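Local coordinates for protein cytochrome P450 (Novosphingobium aromaticivorans, PDB 3OFT) that is a haem-containing cytochrome P450 (CYP101C1) that binds haem and holds (2R,5R)-hexane-2,5-diol in its pocket, at residues D25-W30 and R277-A282; V239-G244 and V384-A389. All blocks are in the same frame, centred on the assembly; numbering follows the deposited sequence.

Interaction 1 (D25-W30 and R277-A282); sequences DYFAAW and RYPTVA. With HX2 ((2R,5R)-hexane-2,5-diol), chain E.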
ATOM      1  N   ASP A  25      11.863 -12.610   6.567  1.00 15.55           N
ATOM      2  CA  ASP A  25      10.454 -12.943   6.266  1.00 15.68           C
ATOM      3  C   ASP A  25       9.578 -11.947   7.055  1.00 13.92           C
ATOM      4  O   ASP A  25       9.524 -12.010   8.282  1.00 12.29           O
ATOM      5  CB  ASP A  25      10.167 -14.379   6.727  1.00 15.95           C
ATOM      6  CG  ASP A  25       8.787 -14.926   6.286  1.00 20.00           C
ATOM      7  OD1 ASP A  25       7.858 -14.169   5.937  1.00 20.86           O
ATOM      8  OD2 ASP A  25       8.624 -16.174   6.356  1.00 25.88           O
ATOM      9  N   TYR A  26       8.976 -10.999   6.342  1.00 12.23           N
ATOM     10  CA  TYR A  26       8.097  -9.961   6.944  1.00  9.99           C
ATOM     11  C   TYR A  26       6.901 -10.595   7.621  1.00  9.98           C
ATOM     12  O   TYR A  26       6.563 -10.210   8.736  1.00  8.99           O
ATOM     13  CB  TYR A  26       7.665  -8.892   5.895  1.00  9.22           C
ATOM     14  CG  TYR A  26       6.497  -8.012   6.329  1.00  8.50           C
ATOM     15  CD1 TYR A  26       6.717  -6.746   6.899  1.00  7.88           C
ATOM     16  CD2 TYR A  26       5.170  -8.463   6.184  1.00  9.30           C
ATOM     17  CE1 TYR A  26       5.649  -5.966   7.350  1.00  6.42           C
ATOM     18  CE2 TYR A  26       4.092  -7.680   6.615  1.00  8.31           C
ATOM     19  CZ  TYR A  26       4.335  -6.431   7.174  1.00  8.73           C
ATOM     20  OH  TYR A  26       3.253  -5.693   7.617  1.00 10.06           O
ATOM     21  N   PHE A  27       6.288 -11.579   6.958  1.00 10.00           N
ATOM     22  CA  PHE A  27       5.089 -12.277   7.402  1.00 11.46           C
ATOM     23  C   PHE A  27       5.342 -13.086   8.681  1.00 12.47           C
ATOM     24  O   PHE A  27       4.621 -12.948   9.668  1.00 11.97           O
ATOM     25  CB  PHE A  27       4.561 -13.133   6.232  1.00 10.51           C
ATOM     26  CG  PHE A  27       4.384 -12.327   4.969  1.00 10.10           C
ATOM     27  CD1 PHE A  27       3.336 -11.420   4.885  1.00 10.31           C
ATOM     28  CD2 PHE A  27       5.346 -12.362   3.936  1.00  9.82           C
ATOM     29  CE1 PHE A  27       3.175 -10.617   3.735  1.00  9.39           C
ATOM     30  CE2 PHE A  27       5.213 -11.534   2.799  1.00 12.51           C
ATOM     31  CZ  PHE A  27       4.120 -10.668   2.712  1.00  8.83           C
ATOM     32  N   ALA A  28       6.396 -13.895   8.676  1.00 12.88           N
ATOM     33  CA  ALA A  28       6.719 -14.652   9.876  1.00 12.77           C
ATOM     34  C   ALA A  28       7.024 -13.680  11.057  1.00 12.53           C
ATOM     35  O   ALA A  28       6.628 -13.943  12.201  1.00 12.84           O
ATOM     36  CB  ALA A  28       7.918 -15.562   9.603  1.00 13.50           C
ATOM     37  N   ALA A  29       7.741 -12.588  10.788  1.00 12.51           N
ATOM     38  CA  ALA A  29       8.101 -11.611  11.858  1.00 12.20           C
ATOM     39  C   ALA A  29       6.878 -11.042  12.605  1.00 12.27           C
ATOM     40  O   ALA A  29       6.883 -10.940  13.832  1.00 12.94           O
ATOM     41  CB  ALA A  29       8.989 -10.488  11.314  1.00 11.01           C
ATOM     42  N   TRP A  30       5.847 -10.655  11.858  1.00 11.67           N
ATOM     43  CA  TRP A  30       4.591 -10.174  12.422  1.00 10.75           C
ATOM     44  C   TRP A  30       3.773 -11.270  13.075  1.00 11.51           C
ATOM     45  O   TRP A  30       3.187 -11.071  14.147  1.00 11.28           O
ATOM     46  CB  TRP A  30       3.784  -9.502  11.308  1.00 10.06           C
ATOM     47  CG  TRP A  30       4.168  -8.074  11.199  1.00 10.84           C
ATOM     48  CD1 TRP A  30       5.036  -7.490  10.288  1.00 12.16           C
ATOM     49  CD2 TRP A  30       3.754  -7.045  12.087  1.00 11.61           C
ATOM     50  NE1 TRP A  30       5.152  -6.133  10.570  1.00 11.69           N
ATOM     51  CE2 TRP A  30       4.371  -5.838  11.662  1.00 13.55           C
ATOM     52  CE3 TRP A  30       2.903  -7.022  13.209  1.00 10.61           C
ATOM     53  CZ2 TRP A  30       4.134  -4.599  12.310  1.00 10.71           C
ATOM     54  CZ3 TRP A  30       2.695  -5.800  13.863  1.00 12.03           C
ATOM     55  CH2 TRP A  30       3.298  -4.613  13.407  1.00 12.35           C
ATOM     56  N   ARG A 277      -2.990 -12.892   0.115  1.00  7.10           N
ATOM     57  CA  ARG A 277      -1.931 -13.735   0.732  1.00  7.63           C
ATOM     58  C   ARG A 277      -0.749 -12.906   1.249  1.00  7.26           C
ATOM     59  O   ARG A 277      -0.082 -13.304   2.213  1.00  7.03           O
ATOM     60  CB  ARG A 277      -1.402 -14.752  -0.314  1.00  7.47           C
ATOM     61  CG  ARG A 277      -0.186 -15.619   0.105  1.00  8.37           C
ATOM     62  CD  ARG A 277      -0.452 -16.498   1.351  1.00 12.52           C
ATOM     63  NE  ARG A 277       0.780 -17.220   1.749  1.00 11.79           N
ATOM     64  CZ  ARG A 277       1.763 -16.716   2.493  1.00 11.86           C
ATOM     65  NH1 ARG A 277       1.729 -15.457   2.904  1.00 10.53           N
ATOM     66  NH2 ARG A 277       2.836 -17.454   2.759  1.00 12.77           N
ATOM     67  N   TYR A 278      -0.448 -11.794   0.564  1.00  7.29           N
ATOM     68  CA  TYR A 278       0.784 -11.003   0.877  1.00  7.92           C
ATOM     69  C   TYR A 278       0.561  -9.541   1.259  1.00  7.84           C
ATOM     70  O   TYR A 278       1.202  -8.644   0.666  1.00  8.45           O
ATOM     71  CB  TYR A 278       1.841 -11.070  -0.257  1.00  6.27           C
ATOM     72  CG  TYR A 278       2.226 -12.501  -0.582  1.00  8.92           C
ATOM     73  CD1 TYR A 278       2.997 -13.246   0.321  1.00 10.72           C
ATOM     74  CD2 TYR A 278       1.802 -13.110  -1.759  1.00  7.28           C
ATOM     75  CE1 TYR A 278       3.356 -14.601   0.041  1.00 11.10           C
ATOM     76  CE2 TYR A 278       2.159 -14.454  -2.048  1.00 11.93           C
ATOM     77  CZ  TYR A 278       2.955 -15.173  -1.153  1.00 10.33           C
ATOM     78  OH  TYR A 278       3.335 -16.491  -1.399  1.00 13.84           O
ATOM     79  N   PRO A 279      -0.276  -9.291   2.292  1.00  8.40           N
ATOM     80  CA  PRO A 279      -0.516  -7.913   2.683  1.00  8.22           C
ATOM     81  C   PRO A 279       0.637  -7.372   3.525  1.00  8.57           C
ATOM     82  O   PRO A 279       1.172  -8.093   4.412  1.00 10.20           O
ATOM     83  CB  PRO A 279      -1.797  -8.022   3.536  1.00  8.54           C
ATOM     84  CG  PRO A 279      -1.603  -9.380   4.269  1.00  8.45           C
ATOM     85  CD  PRO A 279      -1.102 -10.237   3.081  1.00  8.66           C
ATOM     86  N   THR A 280       1.013  -6.118   3.304  1.00  7.45           N
ATOM     87  CA  THR A 280       2.144  -5.584   4.065  1.00  8.27           C
ATOM     88  C   THR A 280       1.874  -4.196   4.610  1.00  8.39           C
ATOM     89  O   THR A 280       2.825  -3.523   5.060  1.00  9.08           O
ATOM     90  CB  THR A 280       3.433  -5.570   3.234  1.00  7.40           C
ATOM     91  OG1 THR A 280       3.296  -4.696   2.099  1.00  7.54           O
ATOM     92  CG2 THR A 280       3.864  -7.027   2.793  1.00  8.70           C
ATOM     93  N   VAL A 281       0.607  -3.762   4.527  1.00  7.38           N
ATOM     94  CA  VAL A 281       0.258  -2.413   4.980  1.00  7.67           C
ATOM     95  C   VAL A 281      -0.195  -2.419   6.445  1.00  7.95           C
ATOM     96  O   VAL A 281      -0.988  -3.277   6.845  1.00  8.03           O
ATOM     97  CB  VAL A 281      -0.726  -1.656   4.005  1.00  7.00           C
ATOM     98  CG1 VAL A 281      -0.994  -0.263   4.563  1.00  6.50           C
ATOM     99  CG2 VAL A 281      -0.072  -1.500   2.576  1.00  6.65           C
ATOM    100  N   ALA A 282       0.358  -1.509   7.253  1.00  7.05           N
ATOM    101  CA  ALA A 282      -0.140  -1.285   8.627  1.00  7.39           C
ATOM    102  C   ALA A 282      -0.467   0.178   8.788  1.00  7.77           C
ATOM    103  O   ALA A 282       0.176   1.028   8.119  1.00  9.35           O
ATOM    104  CB  ALA A 282       0.913  -1.726   9.713  1.00  6.83           C
TER
HETATM  105  C1  HX2 E 397       1.003   5.800   6.668  1.00 24.72           C
HETATM  106  O1  HX2 E 397       0.830   3.676   7.870  1.00 18.01           O
HETATM  107  C2  HX2 E 397       0.934   4.270   6.558  1.00 24.86           C
HETATM  108  O2  HX2 E 397      -0.804   4.269   1.933  1.00 17.45           O
HETATM  109  C3  HX2 E 397      -0.158   3.766   5.610  1.00 22.16           C
HETATM  110  C4  HX2 E 397      -0.053   4.375   4.201  1.00 17.53           C
HETATM  111  C5  HX2 E 397      -0.833   3.557   3.163  1.00 17.46           C
HETATM  112  C6  HX2 E 397      -2.302   3.387   3.602  1.00 16.61           C
HETATM  113  O   HOH W   1       0.513  -5.624   7.899  1.00  8.25           O
HETATM  114  O   HOH W   2       3.436  -3.139   7.824  1.00 15.37           O

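Interaction 2 (V239-G244 and V384-A389); sequences VAAMIG and VGACTA. With HEM (protoporphyrin IX containing Fe), chain D.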
ATOM      1  N   VAL A 239       2.125  -0.193  -4.166  1.00  6.89           N
ATOM      2  CA  VAL A 239       2.108  -0.936  -5.425  1.00  7.25           C
ATOM      3  C   VAL A 239       3.481  -1.582  -5.659  1.00  7.55           C
ATOM      4  O   VAL A 239       3.551  -2.749  -6.019  1.00  6.16           O
ATOM      5  CB  VAL A 239       1.646  -0.089  -6.616  1.00  8.43           C
ATOM      6  CG1 VAL A 239       1.788  -0.861  -7.958  1.00  7.90           C
ATOM      7  CG2 VAL A 239       0.139   0.283  -6.418  1.00  7.66           C
ATOM      8  N   ALA A 240       4.555  -0.858  -5.357  1.00  6.13           N
ATOM      9  CA  ALA A 240       5.859  -1.446  -5.460  1.00  7.23           C
ATOM     10  C   ALA A 240       5.960  -2.713  -4.582  1.00  6.64           C
ATOM     11  O   ALA A 240       6.522  -3.740  -5.015  1.00  7.28           O
ATOM     12  CB  ALA A 240       6.939  -0.402  -5.086  1.00  7.61           C
ATOM     13  N   ALA A 241       5.441  -2.638  -3.362  1.00  6.25           N
ATOM     14  CA  ALA A 241       5.556  -3.745  -2.412  1.00  6.61           C
ATOM     15  C   ALA A 241       4.765  -4.951  -2.903  1.00  6.27           C
ATOM     16  O   ALA A 241       5.270  -6.070  -2.896  1.00  6.52           O
ATOM     17  CB  ALA A 241       5.065  -3.344  -1.026  1.00  6.97           C
ATOM     18  N   MET A 242       3.550  -4.703  -3.362  1.00  6.45           N
ATOM     19  CA  MET A 242       2.672  -5.788  -3.799  1.00  7.57           C
ATOM     20  C   MET A 242       3.239  -6.475  -5.056  1.00  8.17           C
ATOM     21  O   MET A 242       3.227  -7.712  -5.141  1.00  7.71           O
ATOM     22  CB  MET A 242       1.245  -5.278  -4.052  1.00  7.31           C
ATOM     23  CG  MET A 242       0.215  -6.439  -4.390  1.00  9.39           C
ATOM     24  SD  MET A 242       0.123  -7.796  -3.193  1.00 12.17           S
ATOM     25  CE  MET A 242      -0.763  -6.945  -1.848  1.00 10.49           C
ATOM     26  N   ILE A 243       3.715  -5.672  -6.010  1.00  8.37           N
ATOM     27  CA  ILE A 243       4.267  -6.224  -7.256  1.00  9.53           C
ATOM     28  C   ILE A 243       5.485  -7.074  -6.925  1.00  9.64           C
ATOM     29  O   ILE A 243       5.650  -8.165  -7.488  1.00  9.24           O
ATOM     30  CB  ILE A 243       4.600  -5.123  -8.335  1.00  9.77           C
ATOM     31  CG1 ILE A 243       3.324  -4.466  -8.902  1.00 11.74           C
ATOM     32  CG2 ILE A 243       5.490  -5.641  -9.502  1.00  9.70           C
ATOM     33  CD1 ILE A 243       2.283  -5.396  -9.425  1.00 14.45           C
ATOM     34  N   GLY A 244       6.332  -6.571  -6.020  1.00  9.08           N
ATOM     35  CA  GLY A 244       7.498  -7.374  -5.559  1.00  8.18           C
ATOM     36  C   GLY A 244       7.092  -8.707  -4.926  1.00  7.63           C
ATOM     37  O   GLY A 244       7.715  -9.748  -5.212  1.00  7.06           O
ATOM     38  N   VAL A 384       4.768   0.096   5.394  1.00  9.46           N
ATOM     39  CA  VAL A 384       4.508  -0.680   4.163  1.00  9.27           C
ATOM     40  C   VAL A 384       5.700  -1.619   3.982  1.00  8.57           C
ATOM     41  O   VAL A 384       6.746  -1.212   3.466  1.00  7.93           O
ATOM     42  CB  VAL A 384       4.377   0.233   2.914  1.00  9.29           C
ATOM     43  CG1 VAL A 384       4.135  -0.619   1.642  1.00  9.04           C
ATOM     44  CG2 VAL A 384       3.251   1.264   3.088  1.00  9.92           C
ATOM     45  N   GLY A 385       5.557  -2.852   4.456  1.00  8.50           N
ATOM     46  CA  GLY A 385       6.595  -3.873   4.354  1.00  9.15           C
ATOM     47  C   GLY A 385       6.830  -4.268   2.912  1.00 10.20           C
ATOM     48  O   GLY A 385       5.924  -4.181   2.073  1.00 10.15           O
ATOM     49  N   ALA A 386       8.062  -4.651   2.596  1.00  9.68           N
ATOM     50  CA  ALA A 386       8.429  -4.889   1.207  1.00 10.08           C
ATOM     51  C   ALA A 386       9.716  -5.698   1.083  1.00 10.02           C
ATOM     52  O   ALA A 386      10.546  -5.711   2.015  1.00 10.17           O
ATOM     53  CB  ALA A 386       8.546  -3.532   0.413  1.00  9.29           C
ATOM     54  N   CYS A 387       9.857  -6.396  -0.047  1.00 10.02           N
ATOM     55  CA  CYS A 387      11.173  -6.863  -0.478  1.00 10.56           C
ATOM     56  C   CYS A 387      12.130  -5.686  -0.669  1.00 11.62           C
ATOM     57  O   CYS A 387      11.752  -4.686  -1.262  1.00 11.00           O
ATOM     58  CB  CYS A 387      11.039  -7.636  -1.798  1.00 10.75           C
ATOM     59  SG  CYS A 387      10.249  -9.155  -1.572  1.00 14.98           S
ATOM     60  N   THR A 388      13.364  -5.805  -0.180  1.00 11.84           N
ATOM     61  CA  THR A 388      14.407  -4.822  -0.498  1.00 12.86           C
ATOM     62  C   THR A 388      15.371  -5.375  -1.548  1.00 13.37           C
ATOM     63  O   THR A 388      16.051  -4.598  -2.222  1.00 14.77           O
ATOM     64  CB  THR A 388      15.177  -4.414   0.767  1.00 13.36           C
ATOM     65  OG1 THR A 388      15.635  -5.591   1.448  1.00 14.93           O
ATOM     66  CG2 THR A 388      14.250  -3.632   1.701  1.00 15.31           C
ATOM     67  N   ALA A 389      15.481  -6.699  -1.659  1.00 13.27           N
ATOM     68  CA  ALA A 389      16.161  -7.282  -2.839  1.00 14.04           C
ATOM     69  C   ALA A 389      15.469  -8.557  -3.283  1.00 13.51           C
ATOM     70  O   ALA A 389      15.052  -9.410  -2.462  1.00 12.33           O
ATOM     71  CB  ALA A 389      17.678  -7.529  -2.614  1.00 15.67           C
TER
HETATM   72  CHA HEM D 417      -6.146   4.005   1.611  1.00  2.48           C
HETATM   73  CHB HEM D 417      -3.593  -0.064   0.814  1.00  5.96           C
HETATM   74  CHC HEM D 417      -2.948   1.274  -3.779  1.00  5.36           C
HETATM   75  CHD HEM D 417      -4.533   5.684  -2.705  1.00  8.21           C
HETATM   76  C1A HEM D 417      -5.566   2.757   1.752  1.00  5.58           C
HETATM   77  C2A HEM D 417      -5.671   1.936   2.935  1.00  5.46           C
HETATM   78  C3A HEM D 417      -4.984   0.815   2.746  1.00  4.72           C
HETATM   79  C4A HEM D 417      -4.370   0.893   1.419  1.00  6.21           C
HETATM   80  CMA HEM D 417      -4.818  -0.304   3.805  1.00  5.72           C
HETATM   81  CAA HEM D 417      -6.501   2.282   4.205  1.00  6.43           C
HETATM   82  CBA HEM D 417      -5.664   3.198   5.070  1.00  6.68           C
HETATM   83  CGA HEM D 417      -6.339   3.514   6.396  1.00  6.78           C
HETATM   84  O1A HEM D 417      -5.794   4.380   7.149  1.00  7.91           O
HETATM   85  O2A HEM D 417      -7.413   2.940   6.763  1.00  8.19           O
HETATM   86  C1B HEM D 417      -3.195  -0.079  -0.516  1.00  5.61           C
HETATM   87  C2B HEM D 417      -2.525  -1.162  -1.188  1.00  4.66           C
HETATM   88  C3B HEM D 417      -2.357  -0.771  -2.467  1.00  5.25           C
HETATM   89  C4B HEM D 417      -2.917   0.559  -2.613  1.00  5.27           C
HETATM   90  CMB HEM D 417      -2.120  -2.484  -0.509  1.00  3.95           C
HETATM   91  CAB HEM D 417      -1.689  -1.457  -3.661  1.00  8.63           C
HETATM   92  CBB HEM D 417      -1.074  -2.652  -3.579  1.00 14.94           C
HETATM   93  C1C HEM D 417      -3.306   2.579  -3.951  1.00  7.61           C
HETATM   94  C2C HEM D 417      -3.301   3.336  -5.196  1.00  8.68           C
HETATM   95  C3C HEM D 417      -3.723   4.587  -4.861  1.00 12.06           C
HETATM   96  C4C HEM D 417      -4.087   4.607  -3.463  1.00  7.84           C
HETATM   97  CMC HEM D 417      -2.838   2.779  -6.580  1.00 10.19           C
HETATM   98  CAC HEM D 417      -3.958   5.841  -5.739  1.00 14.60           C
HETATM   99  CBC HEM D 417      -3.242   6.098  -6.828  1.00 21.62           C
HETATM  100  C1D HEM D 417      -5.131   5.633  -1.489  1.00  6.67           C
HETATM  101  C2D HEM D 417      -5.791   6.768  -0.860  1.00  7.59           C
HETATM  102  C3D HEM D 417      -6.323   6.223   0.453  1.00  4.94           C
HETATM  103  C4D HEM D 417      -5.914   4.849   0.537  1.00  5.27           C
HETATM  104  CMD HEM D 417      -5.971   8.213  -1.446  1.00  5.24           C
HETATM  105  CAD HEM D 417      -7.130   7.066   1.483  1.00  6.71           C
HETATM  106  CBD HEM D 417      -8.600   6.649   1.307  1.00  5.13           C
HETATM  107  CGD HEM D 417      -9.365   7.333   2.446  1.00  9.47           C
HETATM  108  O1D HEM D 417      -8.770   7.788   3.445  1.00  7.95           O
HETATM  109  O2D HEM D 417     -10.598   7.389   2.406  1.00 11.02           O
HETATM  110  NA  HEM D 417      -4.774   2.075   0.826  1.00  6.44           N
HETATM  111  NB  HEM D 417      -3.451   0.916  -1.437  1.00  5.60           N
HETATM  112  NC  HEM D 417      -3.832   3.369  -2.941  1.00  7.35           N
HETATM  113  ND  HEM D 417      -5.204   4.539  -0.634  1.00  4.72           N
HETATM  114 FE   HEM D 417      -4.382   2.699  -1.071  1.00  8.33          FE
HETATM  115  O   HOH W   3       8.002  -6.336  -2.239  1.00 10.50           O
HETATM  116  O   HOH W   4      -2.319   3.647  -0.321  1.00 12.50           O

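Interaction 1 (D25-W30 and R277-A282)
Two aromatic side chains from the first turn of helix 26-31, Y26 and F27, press against the irregular loop that leaves helix 267-277. The tight part lies around F27. Its ring meets the backbone rim-on, F27 CE1 reaching P279 O at 3.3 Å near the ring plane; that carbonyl oxygen is buried with no partner in the model. The edge of Y278 is directed at the F27 face in an offset edge-to-face pair, with planes at 62° and F27 CZ 3.7 Å from Y278 CD1. T280 CG2, anti to its carbonyl carbon, sits against both Y26 and F27, which also touch each other: it lies 3.7 Å from F27 CZ and makes an off-centre CH-pi contact with the Y26 ring. W30 CD1 lies over the opposite face of Y26, so that ring is clamped from both sides.

Toward A282 the fit loosens and water takes over. Y26 OH is 2.8 Å from water 1, which donates to V281 O, and is also bonded to water 2, which may donate to T280 O. At the other end, partly exposed R277 is at most weakly attracted to F27, and its NE is bonded to E322 O. Beyond the waters, HX2 O1 donates to A282 O at 2.7 Å. The loop between helix 267-277 and strand 282-287 is one of the segments lining the P450 pocket, contributing V281 and A282 to the diol site.

Interaction 2 (V239-G244 and V384-A389)
The long helix 221-252, which passes beside the haem as the long central helix of P450s does, has one side against a vinyl group at the haem edge in residues 239-244 and another against the chain entering strand 386-394. On the haem side, V239 CG2, anti to its carbonyl carbon, lies 3.7 Å from HEM CAB. One turn on, M242 puts CB 3.5 Å from HEM CBB; its CG is anti to the backbone N (chi1 -174°), and the chain then bends at chi2 and chi3. The iron binds water 4, at 2.4 Å from FE, and one further atom from outside the two segments.

The contact with residues 384-389 centres on A241, whose short side chain lets the backbones come close, with A241 CA and A386 CA 4.8 Å apart. Its CB touches three successive residues. It abuts the carbonyl of G385, with A241 CB 3.3 Å from G385 O, meets A386 methyl to methyl at 3.8 Å between the CB atoms, and meets the CG1 branch of V384, which stands anti to the backbone N. No direct hydrogen bond crosses the interface. Instead water 3 bridges it, donating to A241 O at 2.8 Å and accepting from C387 N, so both backbone groups have a partner. Further along, the fit is looser: C387 SG comes no nearer than 4.5 Å to G244 O, where the helix presents a glycine.

C387 also packs on M245 and L248 of the same helix and on V137 of helix 136-141. I243 is turned elsewhere, onto helices 136-141 and 348-365, while A386, T388 and A389 pair with strand 378-380, where T388 and A389 both face T378 in a classic beta bulge.

How the interactions relate
After strand 11-12 the chain forms helix 26-31, then runs through helix 221-252 before residues 277-282 return to that early helix and close interaction 1 across 246 intervening residues. Interaction 2 opens inside this loop, at 239-244, but closes beyond it at 384-389, with 139 residues between its segments, so the two loops cross rather than nest. Their centres lie 10 Å apart. They join directly where T280 OG1 and G385 O, 2.7 Å apart, form a probable hydrogen bond, and Y26 CE1 also packs on G385 CA. Together they tie the N-terminal helix, the haem-flanking helix, the segment before strand 282-287 and the C-terminal strand 386-394.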